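Long-range contacts in phosphoribosylaminoimidazole-succinocarboxamide synthase (Pyrococcus horikoshii, PDB 4O81), which catalyses the ATP-dependent joining of L-aspartate to carboxyaminoimidazole ribotide (CAIR), giving SAICAR in de novo purine biosynthesis: residues A[47-52]-A[193-198]; A[89-94]-A[173-178]. All blocks are in the same frame, centred on the assembly; numbering follows the deposited sequence.

Contact 1 of 2, residues A[47-52]-A[193-198]; sequences WLNAQL and SPDTCR. With AMP (adenosine monophosphate), chain K.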
ATOM      1  N   TRP A  47      -0.530 -13.882 -25.633  1.00 29.95           N
ATOM      2  CA  TRP A  47      -1.880 -13.820 -25.084  1.00 30.52           C
ATOM      3  C   TRP A  47      -1.826 -13.492 -23.612  1.00 28.47           C
ATOM      4  O   TRP A  47      -2.516 -12.586 -23.145  1.00 28.97           O
ATOM      5  CB  TRP A  47      -2.625 -15.134 -25.325  1.00 31.67           C
ATOM      6  CG  TRP A  47      -4.089 -15.071 -24.961  1.00 34.16           C
ATOM      7  CD1 TRP A  47      -5.157 -14.772 -25.802  1.00 33.58           C
ATOM      8  CD2 TRP A  47      -4.698 -15.297 -23.633  1.00 34.77           C
ATOM      9  NE1 TRP A  47      -6.343 -14.796 -25.114  1.00 35.13           N
ATOM     10  CE2 TRP A  47      -6.142 -15.107 -23.811  1.00 35.59           C
ATOM     11  CE3 TRP A  47      -4.208 -15.627 -22.369  1.00 36.15           C
ATOM     12  CZ2 TRP A  47      -7.037 -15.248 -22.761  1.00 34.71           C
ATOM     13  CZ3 TRP A  47      -5.120 -15.761 -21.313  1.00 35.48           C
ATOM     14  CH2 TRP A  47      -6.499 -15.572 -21.507  1.00 37.07           C
ATOM     15  N   LEU A  48      -0.980 -14.210 -22.882  1.00 27.67           N
ATOM     16  CA  LEU A  48      -0.832 -14.001 -21.442  1.00 28.17           C
ATOM     17  C   LEU A  48      -0.365 -12.581 -21.098  1.00 26.98           C
ATOM     18  O   LEU A  48      -0.900 -11.966 -20.173  1.00 26.52           O
ATOM     19  CB  LEU A  48       0.099 -15.058 -20.834  1.00 27.72           C
ATOM     20  CG  LEU A  48      -0.484 -16.466 -20.645  1.00 28.05           C
ATOM     21  CD1 LEU A  48       0.631 -17.479 -20.470  1.00 28.08           C
ATOM     22  CD2 LEU A  48      -1.473 -16.545 -19.482  1.00 26.73           C
ATOM     23  N   ASN A  49       0.599 -12.061 -21.864  1.00 26.77           N
ATOM     24  CA  ASN A  49       1.158 -10.733 -21.608  1.00 26.88           C
ATOM     25  C   ASN A  49       0.169  -9.623 -21.908  1.00 28.22           C
ATOM     26  O   ASN A  49       0.049  -8.656 -21.155  1.00 29.17           O
ATOM     27  CB  ASN A  49       2.475 -10.528 -22.366  1.00 25.38           C
ATOM     28  CG  ASN A  49       3.649 -11.157 -21.667  1.00 24.56           C
ATOM     29  OD1 ASN A  49       3.537 -11.601 -20.525  1.00 25.46           O
ATOM     30  ND2 ASN A  49       4.786 -11.221 -22.350  1.00 25.93           N
ATOM     31  N   ALA A  50      -0.554  -9.779 -23.012  1.00 29.21           N
ATOM     32  CA  ALA A  50      -1.609  -8.845 -23.389  1.00 28.71           C
ATOM     33  C   ALA A  50      -2.711  -8.790 -22.319  1.00 28.31           C
ATOM     34  O   ALA A  50      -3.096  -7.709 -21.874  1.00 27.39           O
ATOM     35  CB  ALA A  50      -2.192  -9.223 -24.750  1.00 26.95           C
ATOM     36  N   GLN A  51      -3.192  -9.963 -21.909  1.00 27.92           N
ATOM     37  CA  GLN A  51      -4.265 -10.066 -20.925  1.00 27.81           C
ATOM     38  C   GLN A  51      -3.834  -9.494 -19.573  1.00 27.15           C
ATOM     39  O   GLN A  51      -4.596  -8.772 -18.927  1.00 26.67           O
ATOM     40  CB  GLN A  51      -4.723 -11.523 -20.764  1.00 29.67           C
ATOM     41  CG  GLN A  51      -5.374 -12.128 -22.008  1.00 31.47           C
ATOM     42  CD  GLN A  51      -6.605 -11.357 -22.458  1.00 34.50           C
ATOM     43  OE1 GLN A  51      -7.550 -11.168 -21.687  1.00 34.44           O
ATOM     44  NE2 GLN A  51      -6.597 -10.904 -23.712  1.00 32.43           N
ATOM     45  N   LEU A  52      -2.606  -9.803 -19.156  1.00 25.31           N
ATOM     46  CA  LEU A  52      -2.109  -9.252 -17.907  1.00 24.91           C
ATOM     47  C   LEU A  52      -1.967  -7.733 -18.013  1.00 24.21           C
ATOM     48  O   LEU A  52      -2.362  -7.029 -17.098  1.00 24.11           O
ATOM     49  CB  LEU A  52      -0.828  -9.955 -17.445  1.00 24.55           C
ATOM     50  CG  LEU A  52      -1.042 -11.377 -16.930  1.00 24.55           C
ATOM     51  CD1 LEU A  52       0.257 -12.158 -16.798  1.00 23.05           C
ATOM     52  CD2 LEU A  52      -1.816 -11.411 -15.619  1.00 25.34           C
ATOM     53  N   SER A 193       3.692  -6.578 -17.588  1.00 24.29           N
ATOM     54  CA  SER A 193       3.577  -8.029 -17.672  1.00 23.93           C
ATOM     55  C   SER A 193       4.761  -8.708 -16.974  1.00 23.42           C
ATOM     56  O   SER A 193       5.676  -8.022 -16.506  1.00 23.04           O
ATOM     57  CB  SER A 193       3.469  -8.465 -19.143  1.00 23.56           C
ATOM     58  OG  SER A 193       4.698  -8.300 -19.826  1.00 23.50           O
ATOM     59  N   PRO A 194       4.750 -10.060 -16.896  1.00 23.35           N
ATOM     60  CA  PRO A 194       5.905 -10.760 -16.350  1.00 23.16           C
ATOM     61  C   PRO A 194       7.171 -10.591 -17.208  1.00 22.53           C
ATOM     62  O   PRO A 194       8.247 -11.001 -16.779  1.00 22.16           O
ATOM     63  CB  PRO A 194       5.454 -12.237 -16.325  1.00 23.52           C
ATOM     64  CG  PRO A 194       3.961 -12.190 -16.363  1.00 24.16           C
ATOM     65  CD  PRO A 194       3.619 -10.972 -17.154  1.00 24.01           C
ATOM     66  N   ASP A 195       7.048  -9.998 -18.393  1.00 22.07           N
ATOM     67  CA  ASP A 195       8.228  -9.616 -19.170  1.00 22.90           C
ATOM     68  C   ASP A 195       8.919  -8.383 -18.575  1.00 22.96           C
ATOM     69  O   ASP A 195      10.130  -8.226 -18.713  1.00 23.52           O
ATOM     70  CB  ASP A 195       7.880  -9.350 -20.645  1.00 23.56           C
ATOM     71  CG  ASP A 195       7.853 -10.622 -21.504  1.00 25.78           C
ATOM     72  OD1 ASP A 195       7.884 -10.471 -22.741  1.00 27.16           O
ATOM     73  OD2 ASP A 195       7.781 -11.762 -20.972  1.00 25.83           O
ATOM     74  N   THR A 196       8.145  -7.523 -17.913  1.00 23.09           N
ATOM     75  CA  THR A 196       8.640  -6.210 -17.476  1.00 22.73           C
ATOM     76  C   THR A 196       8.586  -5.995 -15.957  1.00 22.44           C
ATOM     77  O   THR A 196       8.829  -4.878 -15.474  1.00 21.73           O
ATOM     78  CB  THR A 196       7.849  -5.078 -18.147  1.00 21.84           C
ATOM     79  OG1 THR A 196       6.475  -5.198 -17.776  1.00 20.89           O
ATOM     80  CG2 THR A 196       7.990  -5.127 -19.674  1.00 21.61           C
ATOM     81  N   CYS A 197       8.246  -7.058 -15.228  1.00 22.57           N
ATOM     82  CA  CYS A 197       8.190  -7.060 -13.756  1.00 22.73           C
ATOM     83  C   CYS A 197       8.902  -8.290 -13.215  1.00 22.62           C
ATOM     84  O   CYS A 197       8.950  -9.323 -13.889  1.00 24.91           O
ATOM     85  CB  CYS A 197       6.740  -7.150 -13.249  1.00 22.92           C
ATOM     86  SG  CYS A 197       5.524  -5.960 -13.844  1.00 23.43           S
ATOM     87  N   ARG A 198       9.434  -8.193 -12.000  1.00 21.37           N
ATOM     88  CA  ARG A 198       9.816  -9.376 -11.251  1.00 20.88           C
ATOM     89  C   ARG A 198       8.724  -9.673 -10.245  1.00 20.21           C
ATOM     90  O   ARG A 198       8.415  -8.844  -9.371  1.00 18.60           O
ATOM     91  CB  ARG A 198      11.165  -9.234 -10.528  1.00 21.46           C
ATOM     92  CG  ARG A 198      12.372  -9.313 -11.452  1.00 24.90           C
ATOM     93  CD  ARG A 198      13.675  -9.519 -10.683  1.00 26.45           C
ATOM     94  NE  ARG A 198      14.812  -9.578 -11.603  1.00 28.94           N
ATOM     95  CZ  ARG A 198      15.597  -8.545 -11.913  1.00 31.50           C
ATOM     96  NH1 ARG A 198      15.415  -7.347 -11.356  1.00 29.68           N
ATOM     97  NH2 ARG A 198      16.594  -8.722 -12.774  1.00 32.98           N
TER
HETATM   98  P   AMP K 309      17.458  -4.939 -13.543  0.85 34.54           P
HETATM   99  O1P AMP K 309      17.939  -3.500 -13.615  0.85 34.99           O
HETATM  100  O2P AMP K 309      17.584  -5.563 -12.179  0.85 34.05           O
HETATM  101  O3P AMP K 309      18.001  -5.843 -14.614  0.85 37.12           O
HETATM  102  O5' AMP K 309      15.867  -4.848 -13.893  0.85 35.92           O
HETATM  103  C5' AMP K 309      14.891  -4.268 -13.002  0.85 34.30           C
HETATM  104  C4' AMP K 309      13.419  -4.534 -13.381  0.85 34.00           C
HETATM  105  O4' AMP K 309      13.006  -3.739 -14.490  0.85 34.88           O
HETATM  106  C3' AMP K 309      13.082  -5.974 -13.779  0.85 34.92           C
HETATM  107  O3' AMP K 309      11.737  -6.281 -13.382  0.85 32.14           O
HETATM  108  C2' AMP K 309      13.131  -5.965 -15.286  0.85 35.01           C
HETATM  109  O2' AMP K 309      12.280  -6.970 -15.848  0.85 33.26           O
HETATM  110  C1' AMP K 309      12.660  -4.555 -15.618  0.85 35.04           C
HETATM  111  N9  AMP K 309      13.325  -4.083 -16.855  0.85 35.80           N
HETATM  112  C8  AMP K 309      14.459  -3.356 -16.925  0.85 34.42           C
HETATM  113  N7  AMP K 309      14.789  -3.099 -18.218  0.85 34.12           N
HETATM  114  C5  AMP K 309      13.870  -3.666 -19.005  0.85 35.02           C
HETATM  115  C6  AMP K 309      13.624  -3.778 -20.469  0.85 35.02           C
HETATM  116  N6  AMP K 309      14.465  -3.216 -21.373  0.85 30.87           N
HETATM  117  N1  AMP K 309      12.519  -4.469 -20.859  0.85 35.78           N
HETATM  118  C2  AMP K 309      11.676  -5.041 -19.971  0.85 36.02           C
HETATM  119  N3  AMP K 309      11.845  -4.971 -18.634  0.85 35.82           N
HETATM  120  C4  AMP K 309      12.897  -4.314 -18.099  0.85 34.91           C
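An ST turn leading into strand 197-201 meets the side of helix 45-62, where N49 faces S193, P194 and D195. N49 OD1 sits 3.4 Å from S193 CB and equally near P194 CD. Its ND2 is 3.2 Å from D195 OD1, with the amide and carboxylate planes 76° apart. K45 forms a salt bridge with D195 OD1, and Y224 OH hydrogen-bonds its OD2. One turn on along the helix, L52 CD1 rests on the proline ring, 3.6 Å from P194 CD. S193 OG makes the turn by accepting from D195 N at 3.2 Å and is also hydrogen-bonded to E191 OE1. S193 N bonds T196 OG1 almost straight, at 170°. The chain then passes along AMP (chain K). R198, extended from CG to NE, brings NH1 within 2.9 Å of AMP O2P, in the guanidinium plane. D173 and D211 hold the same guanidinium by salt bridges. A leucine in place of R198 would probably cost the phosphate this hydrogen bond and leave D211 and D173 without their salt bridges to the guanidinium, though D173 would keep R93. The contact joins the helix to the turn before the strand, and R198, three residues after D195, binds the AMP phosphate.

Contact 2 of 2, residues A[89-94]-A[173-178]; sequences EVVVRN and DFKLEF. With CD (cadmium ion), chain H; CD (cadmium ion), chain E; AMP (adenosine monophosphate), chain K; AMP (adenosine monophosphate), chain J.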
ATOM      1  N   GLU A  89      13.404   4.370 -19.279  1.00 26.85           N
ATOM      2  CA  GLU A  89      12.858   3.259 -18.508  1.00 28.30           C
ATOM      3  C   GLU A  89      12.821   3.719 -17.051  1.00 27.75           C
ATOM      4  O   GLU A  89      13.842   4.136 -16.503  1.00 26.63           O
ATOM      5  CB  GLU A  89      13.709   2.006 -18.653  1.00 31.32           C
ATOM      6  CG  GLU A  89      13.838   1.518 -20.085  1.00 37.68           C
ATOM      7  CD  GLU A  89      14.732   0.294 -20.227  1.00 43.42           C
ATOM      8  OE1 GLU A  89      15.519  -0.010 -19.294  1.00 48.77           O
ATOM      9  OE2 GLU A  89      14.648  -0.358 -21.289  1.00 46.21           O
ATOM     10  N   VAL A  90      11.633   3.687 -16.452  1.00 24.75           N
ATOM     11  CA  VAL A  90      11.461   4.078 -15.060  1.00 23.33           C
ATOM     12  C   VAL A  90      11.270   2.805 -14.254  1.00 23.57           C
ATOM     13  O   VAL A  90      10.250   2.132 -14.376  1.00 24.07           O
ATOM     14  CB  VAL A  90      10.284   5.068 -14.886  1.00 23.50           C
ATOM     15  CG1 VAL A  90      10.150   5.508 -13.436  1.00 23.28           C
ATOM     16  CG2 VAL A  90      10.453   6.273 -15.823  1.00 23.24           C
ATOM     17  N   VAL A  91      12.278   2.480 -13.444  1.00 22.97           N
ATOM     18  CA  VAL A  91      12.292   1.255 -12.661  1.00 21.98           C
ATOM     19  C   VAL A  91      11.976   1.512 -11.187  1.00 21.71           C
ATOM     20  O   VAL A  91      12.580   2.379 -10.549  1.00 21.68           O
ATOM     21  CB  VAL A  91      13.644   0.502 -12.818  1.00 22.95           C
ATOM     22  CG1 VAL A  91      13.759  -0.658 -11.840  1.00 21.62           C
ATOM     23  CG2 VAL A  91      13.818  -0.000 -14.249  1.00 23.34           C
ATOM     24  N   VAL A  92      11.013   0.769 -10.651  1.00 18.88           N
ATOM     25  CA  VAL A  92      10.688   0.879  -9.238  1.00 17.92           C
ATOM     26  C   VAL A  92      11.032  -0.449  -8.576  1.00 18.31           C
ATOM     27  O   VAL A  92      10.709  -1.525  -9.124  1.00 16.04           O
ATOM     28  CB  VAL A  92       9.209   1.231  -8.970  1.00 17.79           C
ATOM     29  CG1 VAL A  92       8.973   1.454  -7.472  1.00 16.68           C
ATOM     30  CG2 VAL A  92       8.792   2.456  -9.755  1.00 17.46           C
ATOM     31  N   ARG A  93      11.685  -0.361  -7.411  1.00 18.06           N
ATOM     32  CA  ARG A  93      12.219  -1.535  -6.725  1.00 19.37           C
ATOM     33  C   ARG A  93      11.769  -1.579  -5.269  1.00 19.46           C
ATOM     34  O   ARG A  93      11.966  -0.617  -4.518  1.00 19.61           O
ATOM     35  CB  ARG A  93      13.757  -1.575  -6.832  1.00 20.14           C
ATOM     36  CG  ARG A  93      14.266  -1.144  -8.213  1.00 21.28           C
ATOM     37  CD  ARG A  93      15.772  -1.308  -8.404  1.00 21.84           C
ATOM     38  NE  ARG A  93      16.105  -2.691  -8.684  1.00 23.27           N
ATOM     39  CZ  ARG A  93      16.707  -3.146  -9.785  1.00 23.30           C
ATOM     40  NH1 ARG A  93      17.122  -2.330 -10.741  1.00 22.79           N
ATOM     41  NH2 ARG A  93      16.917  -4.452  -9.908  1.00 23.81           N
ATOM     42  N   ASN A  94      11.169  -2.707  -4.878  1.00 18.24           N
ATOM     43  CA  ASN A  94      10.744  -2.935  -3.501  1.00 18.74           C
ATOM     44  C   ASN A  94      11.656  -3.916  -2.773  1.00 19.16           C
ATOM     45  O   ASN A  94      11.808  -3.845  -1.561  1.00 19.82           O
ATOM     46  CB  ASN A  94       9.310  -3.465  -3.479  1.00 18.19           C
ATOM     47  CG  ASN A  94       8.340  -2.494  -4.091  1.00 18.09           C
ATOM     48  OD1 ASN A  94       8.264  -1.358  -3.643  1.00 18.50           O
ATOM     49  ND2 ASN A  94       7.627  -2.911  -5.147  1.00 17.20           N
ATOM     50  N   ASP A 173      10.371  -5.811  -8.415  1.00 18.82           N
ATOM     51  CA  ASP A 173      10.678  -4.566  -9.115  1.00 18.42           C
ATOM     52  C   ASP A 173       9.939  -4.600 -10.451  1.00 19.37           C
ATOM     53  O   ASP A 173       9.325  -5.627 -10.796  1.00 19.69           O
ATOM     54  CB  ASP A 173      12.194  -4.372  -9.309  1.00 18.68           C
ATOM     55  CG  ASP A 173      12.865  -5.578  -9.957  1.00 18.89           C
ATOM     56  OD1 ASP A 173      12.332  -6.092 -10.937  1.00 18.44           O
ATOM     57  OD2 ASP A 173      13.921  -6.016  -9.482  1.00 20.43           O
ATOM     58  N   PHE A 174       9.980  -3.501 -11.190  1.00 18.68           N
ATOM     59  CA  PHE A 174       9.334  -3.429 -12.505  1.00 20.34           C
ATOM     60  C   PHE A 174       9.762  -2.172 -13.278  1.00 20.88           C
ATOM     61  O   PHE A 174      10.227  -1.215 -12.679  1.00 19.87           O
ATOM     62  CB  PHE A 174       7.787  -3.559 -12.399  1.00 20.34           C
ATOM     63  CG  PHE A 174       7.111  -2.422 -11.677  1.00 20.86           C
ATOM     64  CD1 PHE A 174       6.346  -1.500 -12.381  1.00 21.66           C
ATOM     65  CD2 PHE A 174       7.222  -2.276 -10.303  1.00 21.65           C
ATOM     66  CE1 PHE A 174       5.707  -0.450 -11.732  1.00 22.18           C
ATOM     67  CE2 PHE A 174       6.601  -1.211  -9.653  1.00 22.20           C
ATOM     68  CZ  PHE A 174       5.849  -0.299 -10.365  1.00 21.34           C
ATOM     69  N   LYS A 175       9.645  -2.217 -14.606  1.00 21.40           N
ATOM     70  CA  LYS A 175       9.967  -1.093 -15.469  1.00 22.77           C
ATOM     71  C   LYS A 175       8.685  -0.512 -16.047  1.00 22.63           C
ATOM     72  O   LYS A 175       7.810  -1.252 -16.464  1.00 24.26           O
ATOM     73  CB  LYS A 175      10.890  -1.504 -16.634  1.00 23.83           C
ATOM     74  CG  LYS A 175      11.049  -0.410 -17.702  1.00 25.35           C
ATOM     75  CD  LYS A 175      11.195  -0.895 -19.148  1.00 26.96           C
ATOM     76  CE  LYS A 175      10.138  -1.896 -19.596  1.00 26.01           C
ATOM     77  NZ  LYS A 175       9.346  -1.427 -20.767  1.00 27.40           N
ATOM     78  N   LEU A 176       8.603   0.811 -16.064  1.00 22.75           N
ATOM     79  CA  LEU A 176       7.490   1.536 -16.678  1.00 23.34           C
ATOM     80  C   LEU A 176       8.038   2.458 -17.735  1.00 23.40           C
ATOM     81  O   LEU A 176       9.210   2.848 -17.671  1.00 23.21           O
ATOM     82  CB  LEU A 176       6.749   2.390 -15.649  1.00 22.67           C
ATOM     83  CG  LEU A 176       6.033   1.683 -14.507  1.00 23.52           C
ATOM     84  CD1 LEU A 176       5.412   2.726 -13.582  1.00 23.66           C
ATOM     85  CD2 LEU A 176       4.988   0.704 -15.055  1.00 23.77           C
ATOM     86  N   GLU A 177       7.190   2.788 -18.706  1.00 23.44           N
ATOM     87  CA  GLU A 177       7.490   3.824 -19.682  1.00 24.10           C
ATOM     88  C   GLU A 177       6.353   4.841 -19.725  1.00 24.46           C
ATOM     89  O   GLU A 177       5.192   4.509 -19.415  1.00 23.15           O
ATOM     90  CB  GLU A 177       7.776   3.211 -21.060  1.00 23.52           C
ATOM     91  CG  GLU A 177       8.967   2.254 -21.019  1.00 23.94           C
ATOM     92  CD  GLU A 177       9.371   1.679 -22.366  1.00 25.38           C
ATOM     93  OE1 GLU A 177       9.018   2.245 -23.426  1.00 25.89           O
ATOM     94  OE2 GLU A 177      10.085   0.662 -22.366  1.00 24.92           O
ATOM     95  N   PHE A 178       6.708   6.078 -20.079  1.00 22.51           N
ATOM     96  CA  PHE A 178       5.766   7.187 -20.086  1.00 23.39           C
ATOM     97  C   PHE A 178       5.889   7.988 -21.368  1.00 22.93           C
ATOM     98  O   PHE A 178       6.959   8.029 -21.996  1.00 21.66           O
ATOM     99  CB  PHE A 178       6.012   8.128 -18.894  1.00 23.30           C
ATOM    100  CG  PHE A 178       5.667   7.532 -17.553  1.00 23.13           C
ATOM    101  CD1 PHE A 178       4.387   7.675 -17.014  1.00 23.64           C
ATOM    102  CD2 PHE A 178       6.628   6.849 -16.819  1.00 23.23           C
ATOM    103  CE1 PHE A 178       4.073   7.139 -15.775  1.00 23.01           C
ATOM    104  CE2 PHE A 178       6.319   6.322 -15.569  1.00 23.11           C
ATOM    105  CZ  PHE A 178       5.036   6.462 -15.057  1.00 23.29           C
TER
HETATM  106 CD    CD H 306      16.768  -1.716 -18.469  0.70 39.47          CD
HETATM  107 CD    CD E 303      15.934  -1.258 -23.440  0.95 57.62          CD
HETATM  108  P   AMP K 309      17.458  -4.939 -13.543  0.85 34.54           P
HETATM  109  O1P AMP K 309      17.939  -3.500 -13.615  0.85 34.99           O
HETATM  110  O2P AMP K 309      17.584  -5.563 -12.179  0.85 34.05           O
HETATM  111  O3P AMP K 309      18.001  -5.843 -14.614  0.85 37.12           O
HETATM  112  O5' AMP K 309      15.867  -4.848 -13.893  0.85 35.92           O
HETATM  113  C5' AMP K 309      14.891  -4.268 -13.002  0.85 34.30           C
HETATM  114  C4' AMP K 309      13.419  -4.534 -13.381  0.85 34.00           C
HETATM  115  O4' AMP K 309      13.006  -3.739 -14.490  0.85 34.88           O
HETATM  116  C3' AMP K 309      13.082  -5.974 -13.779  0.85 34.92           C
HETATM  117  O3' AMP K 309      11.737  -6.281 -13.382  0.85 32.14           O
HETATM  118  C2' AMP K 309      13.131  -5.965 -15.286  0.85 35.01           C
HETATM  119  O2' AMP K 309      12.280  -6.970 -15.848  0.85 33.26           O
HETATM  120  C1' AMP K 309      12.660  -4.555 -15.618  0.85 35.04           C
HETATM  121  N9  AMP K 309      13.325  -4.083 -16.855  0.85 35.80           N
HETATM  122  C8  AMP K 309      14.459  -3.356 -16.925  0.85 34.42           C
HETATM  123  N7  AMP K 309      14.789  -3.099 -18.218  0.85 34.12           N
HETATM  124  C5  AMP K 309      13.870  -3.666 -19.005  0.85 35.02           C
HETATM  125  C6  AMP K 309      13.624  -3.778 -20.469  0.85 35.02           C
HETATM  126  N6  AMP K 309      14.465  -3.216 -21.373  0.85 30.87           N
HETATM  127  N1  AMP K 309      12.519  -4.469 -20.859  0.85 35.78           N
HETATM  128  C2  AMP K 309      11.676  -5.041 -19.971  0.85 36.02           C
HETATM  129  N3  AMP K 309      11.845  -4.971 -18.634  0.85 35.82           N
HETATM  130  C4  AMP K 309      12.897  -4.314 -18.099  0.85 34.91           C
HETATM  131  P   AMP J 308       9.152  -3.253 -28.080  0.80 51.37           P
HETATM  132  O1P AMP J 308       8.298  -4.491 -28.010  0.80 50.87           O
HETATM  133  O2P AMP J 308       9.522  -2.850 -29.491  0.80 53.15           O
HETATM  134  O3P AMP J 308      10.342  -3.247 -27.149  0.80 56.31           O
HETATM  135  O5' AMP J 308       8.227  -2.054 -27.522  0.80 45.85           O
HETATM  136  C5' AMP J 308       7.336  -1.316 -28.363  0.80 35.48           C
HETATM  137  C4' AMP J 308       7.772   0.138 -28.561  0.80 32.35           C
HETATM  138  O4' AMP J 308       6.632   1.010 -28.543  0.80 29.46           O
HETATM  139  C3' AMP J 308       8.714   0.679 -27.491  0.80 31.25           C
HETATM  140  O3' AMP J 308       9.693   1.476 -28.159  0.80 31.48           O
HETATM  141  C2' AMP J 308       7.852   1.592 -26.643  0.80 29.56           C
HETATM  142  O2' AMP J 308       8.595   2.677 -26.087  0.80 28.74           O
HETATM  143  C1' AMP J 308       6.851   2.106 -27.656  0.80 28.68           C
HETATM  144  N9  AMP J 308       5.560   2.505 -27.060  0.80 26.93           N
HETATM  145  C8  AMP J 308       4.935   1.889 -26.042  0.80 24.53           C
HETATM  146  N7  AMP J 308       3.773   2.495 -25.771  0.80 23.76           N
HETATM  147  C5  AMP J 308       3.625   3.512 -26.640  0.80 25.65           C
HETATM  148  C6  AMP J 308       2.609   4.557 -26.914  0.80 25.40           C
HETATM  149  N6  AMP J 308       1.496   4.633 -26.166  0.80 25.36           N
HETATM  150  N1  AMP J 308       2.840   5.445 -27.914  0.80 27.03           N
HETATM  151  C2  AMP J 308       3.953   5.384 -28.670  0.80 26.60           C
HETATM  152  N3  AMP J 308       4.913   4.458 -28.482  0.80 27.40           N
HETATM  153  C4  AMP J 308       4.810   3.519 -27.495  0.80 26.16           C
HETATM  154  O   HOH W   1      15.226  -4.972  -7.341  1.00 16.83           O
HETATM  155  O   HOH W   2      16.845  -1.388 -15.967  1.00 33.13           O
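Strands 89-93 and 173-176 run antiparallel, their axes 4.5 Å apart at closest and 159° between directions. They are neighbours in the large antiparallel sheet that carries the AMP (chain K) site. V90-L176 and V92-F174 are hydrogen-bonded pairs, V91-K175 and R93-D173 non-hydrogen-bonded ones. On the face of V90 and V92, V92 CB lies 3.6 Å from F174 CE2, and V90 CG2 comes to the edge of the F178 ring. Helix 143-165 covers this side. The face of V91 and R93 carries the nucleotide. Bends at chi2, chi3 and chi4 lay K175 CD against E89 CG and carry CE to the adenine, 3.5 Å from AMP (chain K) C2. Its NZ forms salt bridges with D190 and with E177 OE2, met from above the carboxylate plane. E177 OE1 accepts from O2' of the second AMP (chain J). R93 and D173 lie side by side in a long salt bridge, NH2 to OD2 3.4 Å. R93 NH2 bonds the chain K O2P at 2.6 Å, and D173 OD1 accepts from its ribose O3'. E89 OE1 binds one cadmium at 2.3 Å, the ion that N7 also holds; E89 OE2 lies 2.7 Å from another, which D128 also binds.

The centres of the two contacts lie 14 Å apart. Along the chain the order is 47-52, 89-94, 173-178, 193-198, so both segments of contact 2 fall between those of contact 1. Strand 169-180 pairs with both 84-93 and 197-201 in one antiparallel sheet, which places segments 173-178 and 193-198 next to each other. They touch directly: T196 O lies 2.9 Å from K175 N, a probable hydrogen bond, and C197 SG packs on F174 CB. Contact 1 ties helix 45-62 to the sheet, whereas contact 2 lies within it. Residues from both contacts touch AMP (chain K), so distant parts of the sequence build one nucleotide site.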